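PDB 5IWZ: synaptonemal complex protein 2 from Mus musculus, which is a major component of the axial and lateral elements of synaptonemal complexes in meiotic prophase, required for chromosome synapsis, SYCP3 insertion and fertility. Local coordinates for residues 285-296 against 366-377. Sequence-based numbering, arbitrary orientation.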
loop_
_atom_site.group_PDB
_atom_site.type_symbol
_atom_site.label_atom_id
_atom_site.label_comp_id
_atom_site.label_asym_id
_atom_site.label_seq_id
_atom_site.Cartn_x
_atom_site.Cartn_y
_atom_site.Cartn_z
ATOM N N PRO A 285 8.469 22.042 -8.614
ATOM C CA PRO A 285 8.925 22.693 -7.388
ATOM C C PRO A 285 7.869 23.664 -6.904
ATOM O O PRO A 285 7.123 24.262 -7.686
ATOM C CB PRO A 285 10.210 23.414 -7.819
ATOM C CG PRO A 285 10.005 23.705 -9.267
ATOM C CD PRO A 285 9.143 22.579 -9.813
ATOM N N CYS A 286 7.780 23.786 -5.590
ATOM C CA CYS A 286 6.746 24.569 -4.937
ATOM C C CYS A 286 7.397 25.586 -4.005
ATOM O O CYS A 286 8.403 25.288 -3.351
ATOM C CB CYS A 286 5.801 23.652 -4.162
ATOM S SG CYS A 286 4.579 24.470 -3.134
ATOM N N LEU A 287 6.838 26.793 -3.972
ATOM C CA LEU A 287 7.430 27.868 -3.180
ATOM C C LEU A 287 7.078 27.735 -1.702
ATOM O O LEU A 287 7.943 27.921 -0.842
ATOM C CB LEU A 287 6.962 29.230 -3.714
ATOM C CG LEU A 287 7.274 29.451 -5.199
ATOM C CD1 LEU A 287 6.558 30.696 -5.735
ATOM C CD2 LEU A 287 8.808 29.565 -5.414
ATOM N N SER A 288 5.815 27.429 -1.399
ATOM C CA SER A 288 5.305 27.249 -0.044
ATOM C C SER A 288 3.918 26.615 -0.114
ATOM O O SER A 288 3.179 26.802 -1.089
ATOM C CB SER A 288 5.240 28.580 0.723
ATOM O OG SER A 288 4.419 29.507 0.044
ATOM N N ALA A 289 3.576 25.853 0.924
ATOM C CA ALA A 289 2.294 25.171 1.004
ATOM C C ALA A 289 1.662 25.466 2.350
ATOM O O ALA A 289 2.371 25.643 3.343
ATOM C CB ALA A 289 2.447 23.658 0.810
ATOM N N PHE A 290 0.320 25.545 2.361
ATOM C CA PHE A 290 -0.486 25.877 3.535
ATOM C C PHE A 290 -1.687 24.941 3.669
ATOM O O PHE A 290 -2.354 24.623 2.680
ATOM C CB PHE A 290 -1.008 27.324 3.475
ATOM C CG PHE A 290 0.075 28.352 3.614
ATOM C CD1 PHE A 290 0.277 29.002 4.819
ATOM C CD2 PHE A 290 0.926 28.638 2.550
ATOM C CE1 PHE A 290 1.296 29.937 4.958
ATOM C CE2 PHE A 290 1.949 29.575 2.684
ATOM C CZ PHE A 290 2.132 30.226 3.886
ATOM N N LEU A 291 -1.962 24.513 4.902
ATOM C CA LEU A 291 -3.233 23.887 5.275
ATOM C C LEU A 291 -4.028 24.914 6.068
ATOM O O LEU A 291 -3.676 25.218 7.209
ATOM C CB LEU A 291 -3.003 22.622 6.099
ATOM C CG LEU A 291 -4.271 22.004 6.680
ATOM C CD1 LEU A 291 -5.188 21.619 5.529
ATOM C CD2 LEU A 291 -3.924 20.768 7.500
ATOM N N GLY A 292 -5.097 25.448 5.476
ATOM C CA GLY A 292 -5.772 26.563 6.121
ATOM C C GLY A 292 -4.801 27.731 6.220
ATOM O O GLY A 292 -4.216 28.167 5.219
ATOM N N LYS A 293 -4.586 28.234 7.435
ATOM C CA LYS A 293 -3.663 29.341 7.649
ATOM C C LYS A 293 -2.255 28.900 8.038
ATOM O O LYS A 293 -1.375 29.755 8.167
ATOM C CB LYS A 293 -4.209 30.290 8.725
ATOM N N TYR A 294 -2.009 27.608 8.236
ATOM C CA TYR A 294 -0.741 27.145 8.794
ATOM C C TYR A 294 0.226 26.735 7.687
ATOM O O TYR A 294 -0.111 25.907 6.837
ATOM C CB TYR A 294 -0.959 25.964 9.737
ATOM C CG TYR A 294 -2.073 26.137 10.744
ATOM C CD1 TYR A 294 -3.256 25.421 10.616
ATOM C CD2 TYR A 294 -1.937 26.992 11.834
ATOM C CE1 TYR A 294 -4.277 25.558 11.533
ATOM C CE2 TYR A 294 -2.957 27.137 12.760
ATOM C CZ TYR A 294 -4.127 26.414 12.602
ATOM O OH TYR A 294 -5.151 26.548 13.513
ATOM N N GLU A 295 1.439 27.277 7.723
ATOM C CA GLU A 295 2.438 26.889 6.737
ATOM C C GLU A 295 2.957 25.490 7.052
ATOM O O GLU A 295 3.304 25.189 8.195
ATOM C CB GLU A 295 3.590 27.899 6.685
ATOM C CG GLU A 295 4.685 27.538 5.662
ATOM C CD GLU A 295 5.599 28.720 5.289
ATOM O OE1 GLU A 295 5.735 29.663 6.101
ATOM O OE2 GLU A 295 6.185 28.703 4.180
ATOM N N LEU A 296 2.984 24.630 6.041
ATOM C CA LEU A 296 3.549 23.297 6.184
ATOM C C LEU A 296 5.064 23.373 6.057
ATOM O O LEU A 296 5.598 24.224 5.339
ATOM C CB LEU A 296 2.981 22.363 5.114
ATOM C CG LEU A 296 1.454 22.282 5.050
ATOM C CD1 LEU A 296 1.021 21.392 3.896
ATOM C CD2 LEU A 296 0.912 21.746 6.361
ATOM N N SER A 366 0.309 17.086 10.446
ATOM C CA SER A 366 1.257 17.513 11.479
ATOM C C SER A 366 0.562 18.313 12.583
ATOM O O SER A 366 0.927 19.445 12.905
ATOM C CB SER A 366 2.432 18.292 10.871
ATOM O OG SER A 366 2.022 19.223 9.884
ATOM N N LYS A 367 -0.454 17.682 13.175
ATOM C CA LYS A 367 -1.233 18.232 14.290
ATOM C C LYS A 367 -1.863 19.587 13.973
ATOM O O LYS A 367 -2.248 20.317 14.892
ATOM C CB LYS A 367 -0.398 18.328 15.578
ATOM C CG LYS A 367 -0.626 17.141 16.521
ATOM C CD LYS A 367 -1.844 17.344 17.435
ATOM C CE LYS A 367 -2.093 16.130 18.329
ATOM N NZ LYS A 367 -0.847 15.670 18.990
ATOM N N LYS A 368 -1.990 19.938 12.693
ATOM C CA LYS A 368 -2.781 21.080 12.254
ATOM C C LYS A 368 -3.947 20.574 11.415
ATOM O O LYS A 368 -3.859 19.514 10.795
ATOM C CB LYS A 368 -1.939 22.064 11.446
ATOM C CG LYS A 368 -0.853 22.756 12.258
ATOM C CD LYS A 368 0.345 23.074 11.370
ATOM C CE LYS A 368 1.220 24.158 11.972
ATOM N NZ LYS A 368 1.972 24.911 10.938
ATOM N N GLU A 369 -5.048 21.324 11.410
ATOM C CA GLU A 369 -6.251 20.916 10.697
ATOM C C GLU A 369 -6.750 22.026 9.784
ATOM O O GLU A 369 -6.562 23.211 10.054
ATOM C CB GLU A 369 -7.387 20.537 11.636
ATOM C CG GLU A 369 -6.997 19.737 12.832
ATOM C CD GLU A 369 -8.164 19.589 13.786
ATOM O OE1 GLU A 369 -8.376 20.495 14.620
ATOM O OE2 GLU A 369 -8.900 18.586 13.709
ATOM N N GLY A 370 -7.404 21.618 8.705
ATOM C CA GLY A 370 -7.979 22.569 7.783
ATOM C C GLY A 370 -8.765 21.847 6.713
ATOM O O GLY A 370 -8.734 20.618 6.597
ATOM N N LYS A 371 -9.429 22.652 5.893
ATOM C CA LYS A 371 -10.301 22.203 4.825
ATOM C C LYS A 371 -9.804 22.672 3.471
ATOM O O LYS A 371 -10.430 22.374 2.451
ATOM C CB LYS A 371 -11.727 22.740 5.060
ATOM C CG LYS A 371 -12.845 21.851 4.535
ATOM C CD LYS A 371 -14.207 22.529 4.715
ATOM C CE LYS A 371 -15.379 21.613 4.313
ATOM N NZ LYS A 371 -15.622 21.563 2.823
ATOM N N GLU A 372 -8.731 23.443 3.435
ATOM C CA GLU A 372 -8.215 23.946 2.177
ATOM C C GLU A 372 -6.700 23.838 2.195
ATOM O O GLU A 372 -6.062 24.100 3.214
ATOM C CB GLU A 372 -8.656 25.399 1.940
ATOM C CG GLU A 372 -8.455 26.295 3.148
ATOM C CD GLU A 372 -9.018 27.686 2.936
ATOM O OE1 GLU A 372 -9.702 28.206 3.853
ATOM O OE2 GLU A 372 -8.783 28.249 1.841
ATOM N N LEU A 373 -6.144 23.419 1.069
ATOM C CA LEU A 373 -4.710 23.328 0.859
ATOM C C LEU A 373 -4.316 24.347 -0.197
ATOM O O LEU A 373 -4.942 24.408 -1.261
ATOM C CB LEU A 373 -4.313 21.919 0.408
ATOM C CG LEU A 373 -4.255 20.859 1.505
ATOM C CD1 LEU A 373 -4.316 19.478 0.861
ATOM C CD2 LEU A 373 -2.970 21.021 2.311
ATOM N N LEU A 374 -3.287 25.136 0.099
ATOM C CA LEU A 374 -2.788 26.181 -0.785
ATOM C C LEU A 374 -1.358 25.854 -1.187
ATOM O O LEU A 374 -0.521 25.551 -0.331
ATOM C CB LEU A 374 -2.828 27.556 -0.100
ATOM C CG LEU A 374 -4.143 28.327 0.012
ATOM C CD1 LEU A 374 -5.237 27.577 0.818
ATOM C CD2 LEU A 374 -3.857 29.686 0.631
ATOM N N PHE A 375 -1.085 25.893 -2.485
ATOM C CA PHE A 375 0.246 25.664 -3.024
ATOM C C PHE A 375 0.628 26.877 -3.864
ATOM O O PHE A 375 -0.108 27.246 -4.789
ATOM C CB PHE A 375 0.289 24.390 -3.875
ATOM C CG PHE A 375 -0.144 23.133 -3.142
ATOM C CD1 PHE A 375 0.798 22.328 -2.500
ATOM C CD2 PHE A 375 -1.474 22.766 -3.093
ATOM C CE1 PHE A 375 0.414 21.176 -1.831
ATOM C CE2 PHE A 375 -1.876 21.609 -2.420
ATOM C CZ PHE A 375 -0.926 20.814 -1.792
ATOM N N TYR A 376 1.756 27.503 -3.535
ATOM C CA TYR A 376 2.285 28.624 -4.313
ATOM C C TYR A 376 3.398 28.134 -5.232
ATOM O O TYR A 376 4.338 27.469 -4.783
ATOM C CB TYR A 376 2.819 29.732 -3.401
ATOM C CG TYR A 376 1.751 30.489 -2.641
ATOM C CD1 TYR A 376 1.309 30.040 -1.399
ATOM C CD2 TYR A 376 1.187 31.650 -3.157
ATOM C CE1 TYR A 376 0.334 30.718 -0.695
ATOM C CE2 TYR A 376 0.208 32.347 -2.456
ATOM C CZ TYR A 376 -0.207 31.875 -1.227
ATOM O OH TYR A 376 -1.175 32.548 -0.524
ATOM N N PHE A 377 3.281 28.461 -6.513
ATOM C CA PHE A 377 4.224 28.050 -7.539
ATOM C C PHE A 377 4.760 29.266 -8.286
ATOM O O PHE A 377 4.123 30.317 -8.334
ATOM C CB PHE A 377 3.563 27.117 -8.558
ATOM C CG PHE A 377 3.100 25.804 -7.985
ATOM C CD1 PHE A 377 3.983 24.738 -7.844
ATOM C CD2 PHE A 377 1.777 25.629 -7.627
ATOM C CE1 PHE A 377 3.546 23.511 -7.341
ATOM C CE2 PHE A 377 1.332 24.408 -7.115
ATOM C CZ PHE A 377 2.221 23.356 -6.963
#
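In the Spt16M-like domain, strands 288-291 and 372-377 form an antiparallel ladder inside a five-stranded sheet, and the chain corner at K371 swings 368-370 against the turn and second arm of the 288-295 hairpin. F290 and L374 make a hydrogen-bonded pair: F290 N reaches L374 O and L374 N reaches F290 O, both at 2.8 Å and in the carbonyl planes. G292 N extends the ladder to E372 O. G292 occupies the second position of a type II' turn from L291 to Y294, where its positive phi (62°) suits a glycine.

Side chains alternate between the two faces. A289, L291, L373 and F375 turn to the buried one, where the small A289 CB lies 3.9 Å from F375 CD1 and F375 meets F320 edge-to-face. L291, its CG pointing opposite its amide N (chi1 173°), sends CD1 over G370 CA and CD2 to within 3.5 Å of K368 O; G370, with no CB, lets L291 CD1 lie against its CA. On the other face F290 and Y376 meet obliquely, F290 CD2 being 3.9 Å from Y376 CE1.

At the end of the turn, K368 lies across the Y294 ring, CG over one face 4.2 Å from its centroid, while E369 O sits in plane at the ring edge. The lysine, bent at chi2 (149°), passes along Y294 CB and brings NZ to E295 O, 3.1 Å away in a weak hydrogen bond. An alanine at K368 would probably lose the CH-pi packing of CG on the Y294 face and leave E295 O without this weak ammonium partner. The chemistry thus divides: backbone hydrogen bonds and buried apolar groups join the strands, whereas near the surface a lysine lays its aliphatic chain on an aromatic face and its ammonium makes a weak bond to a backbone carbonyl.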